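Local coordinates for protein polyketide synthase/nonribosomal peptide synthetase hybrid RzxB (Pseudomonas fluorescens, PDB 5IL6) that probably dehydrates beta-hydroxyacyl intermediates during assembly of the polyketide rhizoxin, through its hotdog-fold dehydratase domain, at residues V79-W85 with A232-V238; D260-L265 with L278-Q284; M59-L64 with L99-L103; N197-L202 with L239-A245. One frame throughout, in Å; residues are numbered along the deposited sequence.

Contact 1 (V79-W85 with A232-V238)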
loop_
_atom_site.group_PDB
_atom_site.type_symbol
_atom_site.label_atom_id
_atom_site.label_comp_id
_atom_site.label_asym_id
_atom_site.label_seq_id
_atom_site.Cartn_x
_atom_site.Cartn_y
_atom_site.Cartn_z
ATOM N N VAL A 79 6.906 -11.854 2.521
ATOM C CA VAL A 79 5.755 -12.129 1.670
ATOM C C VAL A 79 4.494 -11.945 2.500
ATOM O O VAL A 79 4.344 -12.561 3.563
ATOM C CB VAL A 79 5.810 -13.542 1.068
ATOM C CG1 VAL A 79 4.592 -13.792 0.182
ATOM C CG2 VAL A 79 7.101 -13.740 0.278
ATOM N N ILE A 80 3.600 -11.088 2.021
ATOM C CA ILE A 80 2.270 -10.914 2.589
ATOM C C ILE A 80 1.277 -11.459 1.574
ATOM O O ILE A 80 1.359 -11.135 0.385
ATOM C CB ILE A 80 1.988 -9.438 2.920
ATOM C CG1 ILE A 80 3.003 -8.927 3.950
ATOM C CG2 ILE A 80 0.560 -9.262 3.427
ATOM C CD1 ILE A 80 2.999 -7.419 4.125
ATOM N N SER A 81 0.354 -12.300 2.036
ATOM C CA SER A 81 -0.532 -13.038 1.150
ATOM C C SER A 81 -1.976 -12.918 1.613
ATOM O O SER A 81 -2.257 -12.821 2.812
ATOM C CB SER A 81 -0.142 -14.520 1.086
ATOM O OG SER A 81 1.167 -14.683 0.568
ATOM N N ASP A 82 -2.886 -12.935 0.640
ATOM C CA ASP A 82 -4.324 -12.957 0.897
ATOM C C ASP A 82 -4.723 -11.851 1.868
ATOM O O ASP A 82 -5.389 -12.079 2.881
ATOM C CB ASP A 82 -4.764 -14.324 1.413
ATOM C CG ASP A 82 -4.568 -15.418 0.389
ATOM O OD1 ASP A 82 -4.430 -15.091 -0.809
ATOM O OD2 ASP A 82 -4.559 -16.603 0.779
ATOM N N LEU A 83 -4.305 -10.636 1.544
ATOM C CA LEU A 83 -4.653 -9.468 2.333
ATOM C C LEU A 83 -6.004 -8.939 1.880
ATOM O O LEU A 83 -6.321 -8.949 0.688
ATOM C CB LEU A 83 -3.580 -8.388 2.195
ATOM C CG LEU A 83 -3.789 -7.054 2.920
ATOM C CD1 LEU A 83 -2.437 -6.431 3.218
ATOM C CD2 LEU A 83 -4.636 -6.074 2.111
ATOM N N SER A 84 -6.802 -8.491 2.840
ATOM C CA SER A 84 -8.063 -7.832 2.548
ATOM C C SER A 84 -8.170 -6.571 3.388
ATOM O O SER A 84 -7.846 -6.579 4.578
ATOM C CB SER A 84 -9.254 -8.757 2.832
ATOM O OG SER A 84 -9.103 -9.400 4.081
ATOM N N TRP A 85 -8.611 -5.490 2.755
ATOM C CA TRP A 85 -8.953 -4.259 3.450
ATOM C C TRP A 85 -10.450 -4.261 3.710
ATOM O O TRP A 85 -11.241 -4.529 2.801
ATOM C CB TRP A 85 -8.578 -3.023 2.630
ATOM C CG TRP A 85 -7.115 -2.736 2.538
ATOM C CD1 TRP A 85 -6.346 -2.096 3.465
ATOM C CD2 TRP A 85 -6.246 -3.051 1.443
ATOM N NE1 TRP A 85 -5.050 -2.000 3.019
ATOM C CE2 TRP A 85 -4.962 -2.578 1.780
ATOM C CE3 TRP A 85 -6.429 -3.689 0.212
ATOM C CZ2 TRP A 85 -3.866 -2.727 0.933
ATOM C CZ3 TRP A 85 -5.339 -3.835 -0.627
ATOM C CH2 TRP A 85 -4.075 -3.356 -0.263
ATOM N N ALA A 232 -9.290 -3.283 -2.206
ATOM C CA ALA A 232 -10.062 -4.175 -1.355
ATOM C C ALA A 232 -9.348 -5.476 -1.036
ATOM O O ALA A 232 -9.569 -6.033 0.040
ATOM C CB ALA A 232 -11.412 -4.504 -2.013
ATOM N N GLY A 233 -8.500 -5.967 -1.932
ATOM C CA GLY A 233 -7.775 -7.199 -1.688
ATOM C C GLY A 233 -6.450 -7.186 -2.414
ATOM O O GLY A 233 -6.253 -6.447 -3.386
ATOM N N LEU A 234 -5.535 -8.019 -1.927
ATOM C CA LEU A 234 -4.214 -8.154 -2.525
ATOM C C LEU A 234 -3.777 -9.606 -2.422
ATOM O O LEU A 234 -3.692 -10.154 -1.319
ATOM C CB LEU A 234 -3.204 -7.232 -1.837
ATOM C CG LEU A 234 -1.758 -7.314 -2.325
ATOM C CD1 LEU A 234 -1.667 -7.248 -3.840
ATOM C CD2 LEU A 234 -0.942 -6.198 -1.700
ATOM N N GLY A 235 -3.501 -10.222 -3.574
ATOM C CA GLY A 235 -3.080 -11.614 -3.579
ATOM C C GLY A 235 -1.732 -11.817 -2.913
ATOM O O GLY A 235 -1.564 -12.718 -2.086
ATOM N N GLN A 236 -0.757 -10.980 -3.258
ATOM C CA GLN A 236 0.567 -11.057 -2.660
ATOM C C GLN A 236 1.240 -9.697 -2.703
ATOM O O GLN A 236 1.078 -8.944 -3.667
ATOM C CB GLN A 236 1.478 -12.045 -3.397
ATOM C CG GLN A 236 1.072 -13.496 -3.356
ATOM C CD GLN A 236 2.071 -14.369 -4.091
ATOM O OE1 GLN A 236 2.182 -14.306 -5.315
ATOM N NE2 GLN A 236 2.820 -15.172 -3.345
ATOM N N CYS A 237 2.005 -9.398 -1.656
ATOM C CA CYS A 237 2.945 -8.281 -1.656
ATOM C C CYS A 237 4.293 -8.844 -1.239
ATOM O O CYS A 237 4.451 -9.308 -0.105
ATOM C CB CYS A 237 2.513 -7.161 -0.715
ATOM S SG CYS A 237 3.657 -5.760 -0.732
ATOM N N VAL A 238 5.260 -8.815 -2.149
ATOM C CA VAL A 238 6.589 -9.362 -1.904
ATOM C C VAL A 238 7.569 -8.205 -1.812
ATOM O O VAL A 238 7.658 -7.382 -2.731
ATOM C CB VAL A 238 7.009 -10.355 -2.996
ATOM C CG1 VAL A 238 8.422 -10.851 -2.739
ATOM C CG2 VAL A 238 6.033 -11.523 -3.056
HETATM O O HOH W 1 1.283 -16.387 -1.248
HETATM O O HOH W 2 -12.191 -6.468 1.292
#

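Contact 2 (D260-L265 with L278-Q284)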
loop_
_atom_site.group_PDB
_atom_site.type_symbol
_atom_site.label_atom_id
_atom_site.label_comp_id
_atom_site.label_asym_id
_atom_site.label_seq_id
_atom_site.Cartn_x
_atom_site.Cartn_y
_atom_site.Cartn_z
ATOM N N ASP A 260 -15.417 -5.216 -10.445
ATOM C CA ASP A 260 -14.124 -4.908 -9.853
ATOM C C ASP A 260 -13.043 -4.796 -10.920
ATOM O O ASP A 260 -13.248 -5.113 -12.095
ATOM C CB ASP A 260 -13.749 -5.973 -8.819
ATOM C CG ASP A 260 -14.862 -6.221 -7.820
ATOM O OD1 ASP A 260 -15.612 -5.263 -7.531
ATOM O OD2 ASP A 260 -14.985 -7.359 -7.322
ATOM N N TYR A 261 -11.880 -4.315 -10.483
ATOM C CA TYR A 261 -10.704 -4.165 -11.329
ATOM C C TYR A 261 -9.510 -4.784 -10.619
ATOM O O TYR A 261 -9.381 -4.668 -9.397
ATOM C CB TYR A 261 -10.431 -2.688 -11.638
ATOM C CG TYR A 261 -11.599 -1.987 -12.289
ATOM C CD1 TYR A 261 -12.634 -1.467 -11.523
ATOM C CD2 TYR A 261 -11.670 -1.846 -13.667
ATOM C CE1 TYR A 261 -13.707 -0.829 -12.111
ATOM C CE2 TYR A 261 -12.739 -1.207 -14.267
ATOM C CZ TYR A 261 -13.753 -0.699 -13.483
ATOM O OH TYR A 261 -14.820 -0.062 -14.072
ATOM N N CYS A 262 -8.637 -5.434 -11.385
ATOM C CA CYS A 262 -7.500 -6.154 -10.827
ATOM C C CYS A 262 -6.242 -5.840 -11.624
ATOM O O CYS A 262 -6.291 -5.702 -12.850
ATOM C CB CYS A 262 -7.756 -7.666 -10.826
ATOM S SG CYS A 262 -6.524 -8.620 -9.919
ATOM N N PHE A 263 -5.115 -5.730 -10.919
ATOM C CA PHE A 263 -3.846 -5.361 -11.531
ATOM C C PHE A 263 -2.709 -6.118 -10.862
ATOM O O PHE A 263 -2.802 -6.509 -9.696
ATOM C CB PHE A 263 -3.570 -3.854 -11.409
ATOM C CG PHE A 263 -4.670 -2.986 -11.946
ATOM C CD1 PHE A 263 -5.730 -2.613 -11.139
ATOM C CD2 PHE A 263 -4.639 -2.535 -13.255
ATOM C CE1 PHE A 263 -6.744 -1.815 -11.629
ATOM C CE2 PHE A 263 -5.649 -1.734 -13.749
ATOM C CZ PHE A 263 -6.703 -1.374 -12.934
ATOM N N ASP A 264 -1.628 -6.313 -11.614
ATOM C CA ASP A 264 -0.343 -6.710 -11.058
ATOM C C ASP A 264 0.633 -5.550 -11.210
ATOM O O ASP A 264 0.648 -4.867 -12.240
ATOM C CB ASP A 264 0.216 -7.956 -11.749
ATOM C CG ASP A 264 -0.754 -9.122 -11.730
ATOM O OD1 ASP A 264 -1.196 -9.514 -10.630
ATOM O OD2 ASP A 264 -1.064 -9.658 -12.817
ATOM N N LEU A 265 1.446 -5.326 -10.179
ATOM C CA LEU A 265 2.404 -4.233 -10.174
ATOM C C LEU A 265 3.771 -4.756 -9.763
ATOM O O LEU A 265 3.884 -5.723 -9.005
ATOM C CB LEU A 265 1.988 -3.099 -9.215
ATOM C CG LEU A 265 0.683 -2.353 -9.503
ATOM C CD1 LEU A 265 -0.532 -3.144 -9.033
ATOM C CD2 LEU A 265 0.707 -0.973 -8.858
ATOM N N LEU A 278 3.538 -6.635 -6.375
ATOM C CA LEU A 278 2.153 -6.759 -5.934
ATOM C C LEU A 278 1.389 -7.549 -6.985
ATOM O O LEU A 278 1.246 -7.092 -8.125
ATOM C CB LEU A 278 1.501 -5.391 -5.727
ATOM C CG LEU A 278 1.869 -4.594 -4.475
ATOM C CD1 LEU A 278 3.259 -4.000 -4.582
ATOM C CD2 LEU A 278 0.835 -3.504 -4.243
ATOM N N ASN A 279 0.901 -8.726 -6.606
ATOM C CA ASN A 279 0.149 -9.586 -7.509
ATOM C C ASN A 279 -1.321 -9.591 -7.112
ATOM O O ASN A 279 -1.655 -9.809 -5.942
ATOM C CB ASN A 279 0.706 -11.011 -7.502
ATOM C CG ASN A 279 2.097 -11.095 -8.098
ATOM O OD1 ASN A 279 2.385 -10.464 -9.116
ATOM N ND2 ASN A 279 2.969 -11.874 -7.470
ATOM N N GLN A 280 -2.188 -9.346 -8.092
ATOM C CA GLN A 280 -3.637 -9.417 -7.916
ATOM C C GLN A 280 -4.121 -8.396 -6.884
ATOM O O GLN A 280 -4.704 -8.732 -5.851
ATOM C CB GLN A 280 -4.064 -10.840 -7.541
ATOM C CG GLN A 280 -3.570 -11.902 -8.517
ATOM C CD GLN A 280 -4.263 -11.824 -9.867
ATOM O OE1 GLN A 280 -5.491 -11.850 -9.950
ATOM N NE2 GLN A 280 -3.475 -11.716 -10.930
ATOM N N LEU A 281 -3.864 -7.125 -7.190
ATOM C CA LEU A 281 -4.384 -6.006 -6.411
ATOM C C LEU A 281 -5.778 -5.668 -6.930
ATOM O O LEU A 281 -5.930 -5.211 -8.068
ATOM C CB LEU A 281 -3.450 -4.802 -6.514
ATOM C CG LEU A 281 -3.921 -3.511 -5.838
ATOM C CD1 LEU A 281 -4.040 -3.701 -4.333
ATOM C CD2 LEU A 281 -2.980 -2.364 -6.170
ATOM N N SER A 282 -6.793 -5.886 -6.097
ATOM C CA SER A 282 -8.187 -5.742 -6.503
ATOM C C SER A 282 -8.770 -4.429 -5.990
ATOM O O SER A 282 -8.711 -4.140 -4.788
ATOM C CB SER A 282 -9.021 -6.917 -5.987
ATOM O OG SER A 282 -10.384 -6.771 -6.349
ATOM N N PHE A 283 -9.341 -3.648 -6.905
ATOM C CA PHE A 283 -10.089 -2.440 -6.582
ATOM C C PHE A 283 -11.581 -2.723 -6.714
ATOM O O PHE A 283 -12.015 -3.372 -7.671
ATOM C CB PHE A 283 -9.705 -1.284 -7.507
ATOM C CG PHE A 283 -8.305 -0.776 -7.310
ATOM C CD1 PHE A 283 -7.223 -1.460 -7.835
ATOM C CD2 PHE A 283 -8.075 0.398 -6.614
ATOM C CE1 PHE A 283 -5.934 -0.988 -7.659
ATOM C CE2 PHE A 283 -6.790 0.875 -6.436
ATOM C CZ PHE A 283 -5.720 0.182 -6.959
ATOM N N GLN A 284 -12.366 -2.232 -5.758
ATOM C CA GLN A 284 -13.794 -2.504 -5.731
ATOM C C GLN A 284 -14.562 -1.241 -5.370
ATOM O O GLN A 284 -14.069 -0.417 -4.592
ATOM C CB GLN A 284 -14.111 -3.616 -4.719
ATOM C CG GLN A 284 -13.327 -4.890 -4.999
ATOM C CD GLN A 284 -13.528 -5.959 -3.948
ATOM O OE1 GLN A 284 -14.380 -5.835 -3.067
ATOM N NE2 GLN A 284 -12.738 -7.024 -4.041
HETATM O O HOH W 3 3.348 -8.039 -10.399
#

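Contact 3 (M59-L64 with L99-L103)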
loop_
_atom_site.group_PDB
_atom_site.type_symbol
_atom_site.label_atom_id
_atom_site.label_comp_id
_atom_site.label_asym_id
_atom_site.label_seq_id
_atom_site.Cartn_x
_atom_site.Cartn_y
_atom_site.Cartn_z
ATOM N N MET A 59 2.761 -1.266 7.683
ATOM C CA MET A 59 2.676 -1.621 9.094
ATOM C C MET A 59 2.891 -3.114 9.297
ATOM O O MET A 59 3.554 -3.529 10.254
ATOM C CB MET A 59 1.325 -1.182 9.645
ATOM C CG MET A 59 1.156 -1.356 11.147
ATOM S SD MET A 59 -0.456 -0.799 11.743
ATOM C CE MET A 59 -0.724 0.649 10.723
ATOM N N ILE A 60 2.336 -3.938 8.409
ATOM C CA ILE A 60 2.557 -5.378 8.492
ATOM C C ILE A 60 4.029 -5.696 8.278
ATOM O O ILE A 60 4.614 -6.516 8.997
ATOM C CB ILE A 60 1.667 -6.114 7.474
ATOM C CG1 ILE A 60 0.192 -5.902 7.823
ATOM C CG2 ILE A 60 2.001 -7.605 7.445
ATOM C CD1 ILE A 60 -0.777 -6.418 6.775
ATOM N N GLN A 61 4.651 -5.052 7.288
ATOM C CA GLN A 61 6.067 -5.283 7.025
ATOM C C GLN A 61 6.921 -4.887 8.226
ATOM O O GLN A 61 7.846 -5.613 8.607
ATOM C CB GLN A 61 6.497 -4.513 5.776
ATOM C CG GLN A 61 5.842 -5.014 4.493
ATOM C CD GLN A 61 6.028 -4.069 3.321
ATOM O OE1 GLN A 61 6.318 -2.886 3.499
ATOM N NE2 GLN A 61 5.865 -4.591 2.111
ATOM N N ALA A 62 6.623 -3.739 8.836
ATOM C CA ALA A 62 7.371 -3.311 10.014
ATOM C C ALA A 62 7.165 -4.274 11.177
ATOM O O ALA A 62 8.117 -4.618 11.885
ATOM C CB ALA A 62 6.954 -1.896 10.411
ATOM N N ALA A 63 5.924 -4.713 11.395
ATOM C CA ALA A 63 5.639 -5.608 12.512
ATOM C C ALA A 63 6.348 -6.941 12.335
ATOM O O ALA A 63 6.939 -7.471 13.283
ATOM C CB ALA A 63 4.130 -5.819 12.643
ATOM N N LEU A 64 6.298 -7.504 11.127
ATOM C CA LEU A 64 6.971 -8.774 10.887
ATOM C C LEU A 64 8.476 -8.637 11.066
ATOM O O LEU A 64 9.121 -9.508 11.663
ATOM C CB LEU A 64 6.655 -9.284 9.481
ATOM C CG LEU A 64 6.161 -10.727 9.385
ATOM C CD1 LEU A 64 7.047 -11.689 10.185
ATOM C CD2 LEU A 64 4.719 -10.793 9.842
ATOM N N LEU A 99 -4.543 2.372 16.590
ATOM C CA LEU A 99 -4.669 1.272 15.645
ATOM C C LEU A 99 -3.782 0.129 16.119
ATOM O O LEU A 99 -2.566 0.299 16.258
ATOM C CB LEU A 99 -4.275 1.721 14.235
ATOM C CG LEU A 99 -4.692 0.849 13.048
ATOM C CD1 LEU A 99 -6.193 0.631 13.014
ATOM C CD2 LEU A 99 -4.242 1.506 11.762
ATOM N N PHE A 100 -4.389 -1.028 16.361
ATOM C CA PHE A 100 -3.694 -2.197 16.877
ATOM C C PHE A 100 -3.375 -3.175 15.753
ATOM O O PHE A 100 -4.122 -3.294 14.782
ATOM C CB PHE A 100 -4.544 -2.901 17.933
ATOM C CG PHE A 100 -4.804 -2.068 19.152
ATOM C CD1 PHE A 100 -5.850 -1.162 19.177
ATOM C CD2 PHE A 100 -4.008 -2.194 20.276
ATOM C CE1 PHE A 100 -6.094 -0.392 20.296
ATOM C CE2 PHE A 100 -4.249 -1.429 21.400
ATOM C CZ PHE A 100 -5.292 -0.528 21.409
ATOM N N LEU A 101 -2.251 -3.876 15.897
ATOM C CA LEU A 101 -1.871 -4.952 14.987
ATOM C C LEU A 101 -1.553 -6.187 15.814
ATOM O O LEU A 101 -0.672 -6.146 16.678
ATOM C CB LEU A 101 -0.667 -4.564 14.123
ATOM C CG LEU A 101 -0.253 -5.567 13.034
ATOM C CD1 LEU A 101 0.420 -4.835 11.884
ATOM C CD2 LEU A 101 0.678 -6.658 13.561
ATOM N N GLU A 102 -2.271 -7.277 15.552
ATOM C CA GLU A 102 -2.049 -8.548 16.230
ATOM C C GLU A 102 -1.331 -9.507 15.294
ATOM O O GLU A 102 -1.717 -9.651 14.130
ATOM C CB GLU A 102 -3.369 -9.162 16.697
ATOM C CG GLU A 102 -3.834 -8.660 18.050
ATOM C CD GLU A 102 -5.188 -9.224 18.451
ATOM O OE1 GLU A 102 -5.638 -10.207 17.827
ATOM O OE2 GLU A 102 -5.800 -8.685 19.395
ATOM N N LEU A 103 -0.290 -10.158 15.809
ATOM C CA LEU A 103 0.541 -11.070 15.032
ATOM C C LEU A 103 0.590 -12.412 15.745
ATOM O O LEU A 103 0.983 -12.482 16.914
ATOM C CB LEU A 103 1.950 -10.501 14.858
ATOM C CG LEU A 103 2.817 -11.030 13.713
ATOM C CD1 LEU A 103 4.050 -10.152 13.583
ATOM C CD2 LEU A 103 3.223 -12.481 13.918
#

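Contact 4 (N197-L202 with L239-A245)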
loop_
_atom_site.group_PDB
_atom_site.type_symbol
_atom_site.label_atom_id
_atom_site.label_comp_id
_atom_site.label_asym_id
_atom_site.label_seq_id
_atom_site.Cartn_x
_atom_site.Cartn_y
_atom_site.Cartn_z
ATOM N N ASN A 197 12.579 9.173 3.288
ATOM C CA ASN A 197 12.642 7.728 3.107
ATOM C C ASN A 197 13.396 7.052 4.244
ATOM O O ASN A 197 13.350 5.822 4.355
ATOM C CB ASN A 197 13.319 7.395 1.773
ATOM C CG ASN A 197 12.920 6.033 1.233
ATOM O OD1 ASN A 197 11.788 5.584 1.417
ATOM N ND2 ASN A 197 13.854 5.366 0.563
ATOM N N SER A 198 14.070 7.828 5.091
ATOM C CA SER A 198 14.819 7.272 6.210
ATOM C C SER A 198 13.898 6.494 7.141
ATOM O O SER A 198 12.851 6.995 7.563
ATOM C CB SER A 198 15.512 8.399 6.979
ATOM O OG SER A 198 16.330 7.889 8.015
ATOM N N GLY A 199 14.292 5.264 7.461
ATOM C CA GLY A 199 13.533 4.425 8.363
ATOM C C GLY A 199 12.496 3.546 7.702
ATOM O O GLY A 199 11.868 2.734 8.395
ATOM N N PHE A 200 12.296 3.674 6.394
ATOM C CA PHE A 200 11.314 2.891 5.657
ATOM C C PHE A 200 12.029 1.938 4.710
ATOM O O PHE A 200 12.890 2.361 3.931
ATOM C CB PHE A 200 10.378 3.796 4.849
ATOM C CG PHE A 200 9.372 4.540 5.675
ATOM C CD1 PHE A 200 8.249 3.898 6.169
ATOM C CD2 PHE A 200 9.535 5.891 5.937
ATOM C CE1 PHE A 200 7.315 4.586 6.918
ATOM C CE2 PHE A 200 8.604 6.582 6.687
ATOM C CZ PHE A 200 7.493 5.929 7.176
ATOM N N ALA A 201 11.678 0.652 4.779
ATOM C CA ALA A 201 12.060 -0.259 3.708
ATOM C C ALA A 201 11.273 0.053 2.445
ATOM O O ALA A 201 11.810 -0.013 1.332
ATOM C CB ALA A 201 11.837 -1.709 4.139
ATOM N N LEU A 202 9.998 0.398 2.605
ATOM C CA LEU A 202 9.157 0.868 1.512
ATOM C C LEU A 202 8.265 1.971 2.057
ATOM O O LEU A 202 7.433 1.720 2.934
ATOM C CB LEU A 202 8.321 -0.273 0.928
ATOM C CG LEU A 202 7.263 0.124 -0.101
ATOM C CD1 LEU A 202 7.838 1.047 -1.171
ATOM C CD2 LEU A 202 6.660 -1.119 -0.727
ATOM N N LEU A 239 8.293 -8.134 -0.699
ATOM C CA LEU A 239 9.318 -7.120 -0.487
ATOM C C LEU A 239 10.682 -7.780 -0.661
ATOM O O LEU A 239 11.135 -8.529 0.211
ATOM C CB LEU A 239 9.176 -6.487 0.895
ATOM C CG LEU A 239 10.157 -5.364 1.232
ATOM C CD1 LEU A 239 9.963 -4.171 0.305
ATOM C CD2 LEU A 239 9.994 -4.944 2.686
ATOM N N LEU A 240 11.329 -7.503 -1.792
ATOM C CA LEU A 240 12.613 -8.103 -2.139
ATOM C C LEU A 240 13.804 -7.340 -1.578
ATOM O O LEU A 240 14.802 -7.956 -1.190
ATOM C CB LEU A 240 12.733 -8.211 -3.660
ATOM C CG LEU A 240 11.868 -9.329 -4.232
ATOM C CD1 LEU A 240 11.428 -9.055 -5.653
ATOM C CD2 LEU A 240 12.698 -10.599 -4.173
ATOM N N ALA A 241 13.726 -6.016 -1.535
ATOM C CA ALA A 241 14.859 -5.209 -1.113
ATOM C C ALA A 241 14.346 -3.835 -0.719
ATOM O O ALA A 241 13.209 -3.464 -1.019
ATOM C CB ALA A 241 15.911 -5.105 -2.223
ATOM N N ASP A 242 15.201 -3.084 -0.030
ATOM C CA ASP A 242 14.860 -1.715 0.325
ATOM C C ASP A 242 14.596 -0.901 -0.934
ATOM O O ASP A 242 15.312 -1.021 -1.933
ATOM C CB ASP A 242 15.985 -1.083 1.144
ATOM C CG ASP A 242 16.166 -1.747 2.494
ATOM O OD1 ASP A 242 15.217 -2.411 2.963
ATOM O OD2 ASP A 242 17.256 -1.605 3.087
ATOM N N CYS A 243 13.562 -0.075 -0.882
ATOM C CA CYS A 243 13.154 0.708 -2.040
ATOM C C CYS A 243 13.708 2.121 -1.943
ATOM O O CYS A 243 13.529 2.771 -0.906
ATOM C CB CYS A 243 11.633 0.753 -2.141
ATOM S SG CYS A 243 10.868 -0.876 -2.324
ATOM N N PRO A 244 14.386 2.641 -2.979
ATOM C CA PRO A 244 14.881 4.024 -2.906
ATOM C C PRO A 244 13.751 5.042 -2.927
ATOM O O PRO A 244 12.574 4.677 -3.006
ATOM C CB PRO A 244 15.776 4.161 -4.146
ATOM C CG PRO A 244 15.867 2.811 -4.758
ATOM C CD PRO A 244 14.748 1.988 -4.248
ATOM N N ALA A 245 14.103 6.327 -2.861
ATOM C CA ALA A 245 13.106 7.390 -2.863
ATOM C C ALA A 245 12.528 7.661 -4.246
ATOM O O ALA A 245 11.561 8.421 -4.352
ATOM C CB ALA A 245 13.715 8.677 -2.302
HETATM O O HOH W 4 10.766 3.601 0.010
HETATM O O HOH W 5 14.354 2.146 1.672
#

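Contact 1 (V79-W85 with A232-V238)
The seam between the two hotdog halves of the dehydratase is an antiparallel strand pair, Val79-Trp85 running against Ala232-Val238. Ile80 and Cys237 form a hydrogen-bonded pair, with Ile80 N to Cys237 O at 2.9 Å and Cys237 N to Ile80 O at 2.8 Å; Leu83 and Leu234 make another such pair. Between them both chains turn a corner, Asp82 with left-handed backbone angles (phi 51°, psi 52°) opposite Gly235. The ladder survives the corner: Asp82 N still donates to Gly235 O at 3.0 Å, although it comes from above the carbonyl plane. The carboxylate of Asp82 pairs instead with Arg131 in a salt bridge.

Trp85 closes one end. CG anti to the carbonyl carbon (chi1 -72°) swings the indole across until its edge meets the opposite backbone, CE3 being 3.6 Å from Ala232 C. Leu83 CD2 sits over the centre of one ring face, while CZ3 packs on Leu234 CB at 4.2 Å. With Trp85 cut back to alanine, Leu83 CD2 would probably lose the ring face it rests on, and Gly53 O its weak indole donor. Nearby, a water donates to both Trp85 O and Ala232 O. At the far end Val79 and Val238 lie side by side, CG2 to CG2 at 4.1 Å.

Toward strand 274-284, Ala232-Gly233 and Gly235-Gln236 form classic beta bulges opposite Ser282 and Asn279. Such an edge-to-edge strand junction between two halves is typical of the double-hotdog fold of polyketide synthase dehydratases.

Contact 2 (D260-L265 with L278-Q284)
Main-chain bonds hold Tyr261-Leu265 to Leu278-Gln284 as the two arms of an antiparallel hairpin. Tyr261 with Phe283, Phe263 with Leu281 and Leu265 with Leu278 are hydrogen-bonded pairs, Leu265 N reaching Leu278 O at 2.7 Å. Gln280 and Leu281 together face Phe263 in a G1 bulge, Gln280 taking positive phi (62°).

Polar side chains fasten that bulge. Asp264 OD1 accepts the backbone N of Gln280 at 2.7 Å, nearly end-on to its C-O bond, and a weak bond from Gln280 NE2 at 3.2 Å. A bend in the glutamine chain (chi2 -70°) brings that amide alongside the carboxylate. At the open end, the carboxylate of Asp260 stacks on the amide of Gln284, OD1 lying 3.4 Å from Gln284 CG.

Apolar contacts fill the other face. The Phe263 and Phe283 side chains cross at about a right angle, their CD1 atoms 3.8 Å apart, and Leu265 CD1 touches Leu281 CD2 at 3.8 Å. Leu278 and Leu281 go on to meet helix 204-212.

The hairpin is thus greasy toward the helix and largely polar on the other face, where the two amide donors would probably offset part of the Asp264 charge at the bulge.

Contact 3 (M59-L64 with L99-L103)
Met59 reaches the strand because its CG stands anti to the backbone N (chi1 -174°) and the chain stays extended to SD; the final bend (chi3 -38°) then turns CE onto Leu99 CD2 at 3.8 Å. Leu101 answers with the same first torsion, pushing both its methyls at the helix. CD1 slides past the methionine in the opposite direction and meets Met59 CG at 3.6 Å, while CD2 rests on Ala63 CB at 3.7 Å. Two residues on in the strand, Leu103 CD1 touches Leu64 CD2 at 3.9 Å, the two side chains crossing at about a right angle.

Leu101 sits against Met59, Ile60 and the small Ala63, whose methyl lets it come close. The axes of helix 59-64 and strand 99-103 pass 9.9 Å apart at -51°, with the helix laid across the concave sheet as the sausage of the hotdog fold lies in its bun. Ile60 extends the layer onto Ile80 and Leu83 of strand 77-85 and onto Ile113 and Ile115 of the adjoining strand 110-118.

No hydrogen bond crosses this interface. Its cohesion comes from buried aliphatic groups and one thioether, so it depends on the fit of shapes and the exclusion of water.

Contact 4 (N197-L202 with L239-A245)
Asn197 and Cys243 tie two loops together, with the carbonyl of Cys243 as the hub. Asn197 ND2 donates to Cys243 O at 3.0 Å in a nearly straight bond (167°), lying in the carbonyl plane and with the acceptor in the plane of its own amide. The other end of that amide is served as well: water 4 donates to Asn197 OD1 at 2.6 Å and to Cys243 O at 3.0 Å, bridging the two. Water 5 lies between Cys243 O and Phe200 O, 2.8 Å from the first, placed to donate to either, though it may not serve both at once.

The backbone adds a second direct link, Cys243 N to Ala201 O at 2.8 Å, almost in line with the C=O bond. Within its own loop, Asn197 O accepts Phe200 N at 3.1 Å, closing a type II turn whose positive phi falls on Gly199. A leucine in place of Asn197 would probably leave Cys243 O without its amide donor and water 4 without one of its acceptors.

Beside the polar cluster the loops pack through Leu202, Ala201, Leu239 and Cys243. Leu202 CD1 touches Cys243 SG at 3.8 Å, and Ala201 CB meets Leu239 CD2 at 4.0 Å. Phe200 points elsewhere, its ring meeting those of His14 and His203. The pair brings the turn leading into helix 204-212 against the connection between strands 230-239 and 246-254, consistent with a junction inside the second hotdog half: a type II turn with its usual glycine at the third position, and an asparagine side chain pinning the neighbouring loop.

Contact 1 is the hub. Strand 230-239 pairs there with strand 77-85 and on its other side with strand 274-284, so that contact 2, with its centre 10 Å away, joins directly: Ala232 N lies 2.8 Å from Ser282 O. Contact 3 belongs to the first hotdog half, centre 14 Å from contact 1, and meets it where Ile80 CD1 packs on Ile60 CG2 at 3.5 Å. Contact 4 continues strand 230-239 into its following loop and reaches contact 3 through Gln61, NE2 being 4.0 Å from Leu239 CB. Contacts 2 and 4 lie on opposite sides of the chain's centre. In related dehydratases the active site lies between the two halves, which contact 1 joins.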